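Local atomic coordinates of ORF14 (Streptomyces clavuligerus, PDB entry 2WPW), a protein that probably acts as an acyltransferase, built as a tandem GCN5-related N-acetyltransferase, and binds acetyl-CoA. Residues Tyr236-Val241 against Thr282-Ala287; Gly232-His237 against Lys256-Pro261. All coordinates share one frame; numbering follows the deposited sequence.

Interaction 1: residues Tyr236-Val241 against Thr282-Ala287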
# COMPACT_ATOMS: atom_id res chain seq x y z
N TYR A 236 -3.54 11.23 9.47
CA TYR A 236 -4.69 11.83 10.16
C TYR A 236 -5.65 10.72 10.71
O TYR A 236 -6.16 9.89 9.97
CB TYR A 236 -5.46 12.80 9.19
CG TYR A 236 -4.54 13.89 8.72
CD1 TYR A 236 -3.72 13.70 7.60
CD2 TYR A 236 -4.39 15.05 9.44
CE1 TYR A 236 -2.81 14.68 7.21
CE2 TYR A 236 -3.50 16.04 9.06
CZ TYR A 236 -2.71 15.86 7.96
OH TYR A 236 -1.80 16.86 7.61
N HIS A 237 -5.91 10.71 12.01
CA HIS A 237 -6.72 9.66 12.58
C HIS A 237 -7.88 10.31 13.29
O HIS A 237 -7.71 11.36 13.96
CB HIS A 237 -5.90 8.87 13.58
CG HIS A 237 -4.85 7.99 12.96
ND1 HIS A 237 -3.55 8.42 12.73
CD2 HIS A 237 -4.88 6.69 12.57
CE1 HIS A 237 -2.85 7.42 12.22
NE2 HIS A 237 -3.63 6.36 12.12
N THR A 238 -9.06 9.73 13.21
CA THR A 238 -10.10 10.28 14.05
C THR A 238 -10.58 9.10 14.83
O THR A 238 -10.75 8.01 14.28
CB THR A 238 -11.22 10.91 13.21
OG1 THR A 238 -10.70 12.06 12.56
CG2 THR A 238 -12.38 11.39 14.08
N GLY A 239 -10.77 9.28 16.12
CA GLY A 239 -11.35 8.20 16.93
C GLY A 239 -12.76 8.47 17.45
O GLY A 239 -13.12 9.62 17.71
N ALA A 240 -13.58 7.42 17.62
CA ALA A 240 -14.85 7.60 18.34
C ALA A 240 -14.82 6.94 19.74
O ALA A 240 -14.57 5.75 19.87
CB ALA A 240 -16.02 7.12 17.50
N VAL A 241 -15.04 7.73 20.78
CA VAL A 241 -14.99 7.19 22.17
C VAL A 241 -16.38 7.05 22.78
O VAL A 241 -17.24 7.94 22.63
CB VAL A 241 -14.10 8.01 23.15
CG1 VAL A 241 -14.18 7.42 24.55
CG2 VAL A 241 -12.62 8.04 22.71
N THR A 282 -19.56 5.99 8.92
CA THR A 282 -19.63 7.14 8.07
C THR A 282 -19.18 8.42 8.82
O THR A 282 -18.51 9.28 8.25
CB THR A 282 -21.03 7.33 7.52
OG1 THR A 282 -21.32 6.24 6.63
CG2 THR A 282 -21.08 8.64 6.74
N LEU A 283 -19.55 8.54 10.09
CA LEU A 283 -19.10 9.66 10.92
C LEU A 283 -17.55 9.82 10.96
O LEU A 283 -17.02 10.93 10.71
CB LEU A 283 -19.66 9.48 12.31
CG LEU A 283 -19.26 10.55 13.33
CD1 LEU A 283 -19.69 11.90 12.81
CD2 LEU A 283 -19.83 10.22 14.73
N LEU A 284 -16.86 8.71 11.21
CA LEU A 284 -15.39 8.64 11.22
C LEU A 284 -14.73 9.09 9.90
O LEU A 284 -13.85 9.99 9.88
CB LEU A 284 -14.97 7.22 11.54
CG LEU A 284 -14.62 6.91 12.99
CD1 LEU A 284 -14.95 7.98 13.88
CD2 LEU A 284 -15.20 5.61 13.54
N LYS A 285 -15.17 8.49 8.80
CA LYS A 285 -14.73 8.85 7.47
C LYS A 285 -14.95 10.32 7.19
O LYS A 285 -14.03 11.04 6.75
CB LYS A 285 -15.48 8.01 6.43
CG LYS A 285 -15.02 6.54 6.39
CD LYS A 285 -15.86 5.68 5.48
CE LYS A 285 -15.83 4.23 5.92
NZ LYS A 285 -16.62 3.32 5.01
N LEU A 286 -16.16 10.80 7.43
CA LEU A 286 -16.45 12.18 7.09
C LEU A 286 -15.63 13.15 7.99
O LEU A 286 -14.93 14.03 7.46
CB LEU A 286 -17.96 12.48 7.09
CG LEU A 286 -18.62 11.90 5.85
CD1 LEU A 286 -20.17 12.15 5.77
CD2 LEU A 286 -17.88 12.45 4.60
N ALA A 287 -15.68 12.94 9.33
CA ALA A 287 -14.94 13.77 10.27
C ALA A 287 -13.43 13.80 10.08
O ALA A 287 -12.79 14.86 10.31
CB ALA A 287 -15.23 13.36 11.70
O HOH W 1 -11.96 14.34 12.72
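Leu-284 reaches Ala-240 and Thr-238 through two unusual torsions: chi1 is -96° and chi2 is 9°, which is nearly eclipsed. They turn CD1 from the flank of the helix down onto the strand. CD1 of Leu-284 lies 3.9 Å from CB of Ala-240 and 4.2 Å from the carbonyl O of Thr-238. This methyl meets the strand between Thr-238 and Ala-240, alternate residues that point at the helix. In Thr-238, CG2 is trans to the backbone N, and this methyl approaches CB of Ala-287 at 4.2 Å. Its other branch, OG1, is 2.6 Å from a water. That water donates a weak bond to the carbonyl O of Ala-287, also 2.6 Å away. OG1 of Thr-238 bonds to Asn-288 as well, so this buried hydroxyl is held by the helix directly and through water. No direct hydrogen bond joins 236-241 to 282-287. The strand and helix segments run roughly antiparallel, at 147°, with their axes 8.2 Å apart. Leu-182 on the neighbouring strand 180-185 also touches Ala-240 and Ala-287. Small strand residues under a helix fit the alpha/beta layering of the second GNAT domain, where helix 280-295 lies across the sheet.

Interaction 2: residues Gly232-His237 against Lys256-Pro261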
# COMPACT_ATOMS: atom_id res chain seq x y z
N GLY A 232 8.62 9.80 5.55
CA GLY A 232 8.07 11.15 5.41
C GLY A 232 6.55 11.19 5.24
O GLY A 232 6.01 12.12 4.71
N ARG A 233 5.84 10.18 5.69
CA ARG A 233 4.37 10.26 5.57
C ARG A 233 3.77 10.90 6.82
O ARG A 233 4.13 10.54 7.92
CB ARG A 233 3.73 8.87 5.33
CG ARG A 233 4.02 8.28 3.94
CD ARG A 233 3.92 6.72 3.96
NE ARG A 233 4.07 6.18 2.63
CZ ARG A 233 3.08 6.16 1.74
NH1 ARG A 233 1.88 6.65 2.08
NH2 ARG A 233 3.28 5.66 0.52
N ARG A 234 2.84 11.80 6.60
CA ARG A 234 1.97 12.33 7.64
C ARG A 234 0.71 11.49 7.67
O ARG A 234 0.35 10.84 6.67
CB ARG A 234 1.48 13.73 7.26
CG ARG A 234 2.25 14.90 7.86
CD ARG A 234 3.00 15.64 6.84
NE ARG A 234 2.12 16.21 5.82
CZ ARG A 234 2.60 16.66 4.67
NH1 ARG A 234 3.92 16.60 4.49
NH2 ARG A 234 1.82 17.16 3.75
N ALA A 235 -0.01 11.53 8.79
CA ALA A 235 -1.21 10.69 8.92
C ALA A 235 -2.25 11.39 9.81
O ALA A 235 -1.84 12.09 10.74
CB ALA A 235 -0.84 9.31 9.48
N TYR A 236 -3.54 11.23 9.47
CA TYR A 236 -4.69 11.83 10.16
C TYR A 236 -5.65 10.72 10.71
O TYR A 236 -6.16 9.89 9.97
CB TYR A 236 -5.46 12.80 9.19
CG TYR A 236 -4.54 13.89 8.72
CD1 TYR A 236 -3.72 13.70 7.60
CD2 TYR A 236 -4.39 15.05 9.44
CE1 TYR A 236 -2.81 14.68 7.21
CE2 TYR A 236 -3.50 16.04 9.06
CZ TYR A 236 -2.71 15.86 7.96
OH TYR A 236 -1.80 16.86 7.61
N HIS A 237 -5.91 10.71 12.01
CA HIS A 237 -6.72 9.66 12.58
C HIS A 237 -7.88 10.31 13.29
O HIS A 237 -7.71 11.36 13.96
CB HIS A 237 -5.90 8.87 13.58
CG HIS A 237 -4.85 7.99 12.96
ND1 HIS A 237 -3.55 8.42 12.73
CD2 HIS A 237 -4.88 6.69 12.57
CE1 HIS A 237 -2.85 7.42 12.22
NE2 HIS A 237 -3.63 6.36 12.12
N LYS A 256 -0.58 10.57 4.17
CA LYS A 256 -0.15 11.61 3.17
C LYS A 256 1.38 11.60 2.99
O LYS A 256 2.11 11.84 3.98
CB LYS A 256 -0.53 12.98 3.68
CG LYS A 256 -1.12 13.89 2.62
CD LYS A 256 -0.15 14.85 2.03
CE LYS A 256 -0.45 15.04 0.53
NZ LYS A 256 0.63 14.41 -0.24
N THR A 257 1.86 11.28 1.78
CA THR A 257 3.29 11.32 1.49
C THR A 257 3.71 12.80 1.50
O THR A 257 2.88 13.72 1.28
CB THR A 257 3.64 10.71 0.08
OG1 THR A 257 2.87 11.36 -0.96
CG2 THR A 257 3.40 9.17 0.00
N THR A 258 4.98 13.04 1.83
CA THR A 258 5.56 14.35 1.74
C THR A 258 5.31 14.92 0.33
O THR A 258 5.02 16.13 0.21
CB THR A 258 7.09 14.28 1.94
OG1 THR A 258 7.37 13.98 3.29
CG2 THR A 258 7.75 15.62 1.62
N GLY A 259 5.43 14.07 -0.70
CA GLY A 259 5.21 14.46 -2.09
C GLY A 259 3.75 14.46 -2.55
O GLY A 259 2.88 13.86 -1.90
N ASN A 260 3.49 15.14 -3.67
CA ASN A 260 2.17 15.10 -4.31
C ASN A 260 1.10 15.72 -3.43
O ASN A 260 0.34 15.00 -2.78
CB ASN A 260 1.78 13.67 -4.59
CG ASN A 260 2.83 12.94 -5.35
OD1 ASN A 260 3.15 11.84 -5.02
ND2 ASN A 260 3.39 13.56 -6.36
N PRO A 261 1.05 17.05 -3.38
CA PRO A 261 0.15 17.79 -2.49
C PRO A 261 -1.30 17.46 -2.83
O PRO A 261 -2.15 17.57 -1.97
CB PRO A 261 0.46 19.27 -2.83
CG PRO A 261 1.82 19.25 -3.52
CD PRO A 261 1.82 17.94 -4.28
O HOH W 2 4.52 18.04 2.26
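The methyl CG2 of Thr-257 sits centred over one face of the Arg-233 guanidinium, 3.5 Å from its CZ. The two side chains lie side by side and point the same way. Chi1 of Thr-257 is 55°, which places OG1 between the backbone N and the carbonyl carbon. CG2 is thereby left for the arginine, while OG1 donates to the carbonyl O of Gly-259. Arg-233 is extended from CG to NE, and its far end is fixed by a salt bridge to Asp-45 and a hydrogen bond to Ser-255.

Next to this, Arg-234 and Lys-256 form an antiparallel hydrogen-bonded pair. Arg-234 N gives a bond of 2.7 Å to Lys-256 O, and Lys-256 N returns one of 2.7 Å to Arg-234 O. At the loop end, OG1 of Thr-258 donates to the carbonyl O of Gly-232 over 2.7 Å. The hydroxyl approaches in the carbonyl plane, along a lone pair, at a C=O...OG1 angle of 123°. Gly-232 has positive phi and closes helix 214-230 in a Schellman motif, so the same turn ends the helix and meets the loop.

The Arg-234 and Lys-256 side chains run alongside each other, with Arg-234 NH2 3.5 Å from Lys-256 CD. Lys-256 then bends back on its own loop. Lys-256 NZ bonds to Thr-257 O at 2.8 Å. A second bond runs from Lys-256 NZ to Asn-260 O at 2.6 Å. A water accepts from Arg-234 NH1 at 2.7 Å and donates to Thr-258 O. Glu-296 forms a salt bridge with Arg-234 NH2. The two cations therefore lie on the same face of the strand pair without touching charges: loop carbonyls hold the lysine amine, and Glu-296, which also touches Lys-256, probably offsets the positive charge.

Both interactions use strand 234-242. Their ranges overlap at Tyr-236 and His-237, which take little part in either contact. The contact centres are about 18 Å apart. Interaction 1 is buried and joins the strand to helix 280-295. It is mostly apolar, with polar links from one threonine hydroxyl to Asn-288 and, weakly, through a water. Interaction 2 is a surface contact at the start of the strand, where the chain leaves helix 214-230 and meets the loop after strand 247-256. It rests on backbone pairing, a hydroxyl bond and cationic side chains. Tyr-236 packs on helix 280-295 and bonds to Glu-296 just beyond it, which also pairs with Arg-234. Both contacts lie away from the acetyl-CoA site.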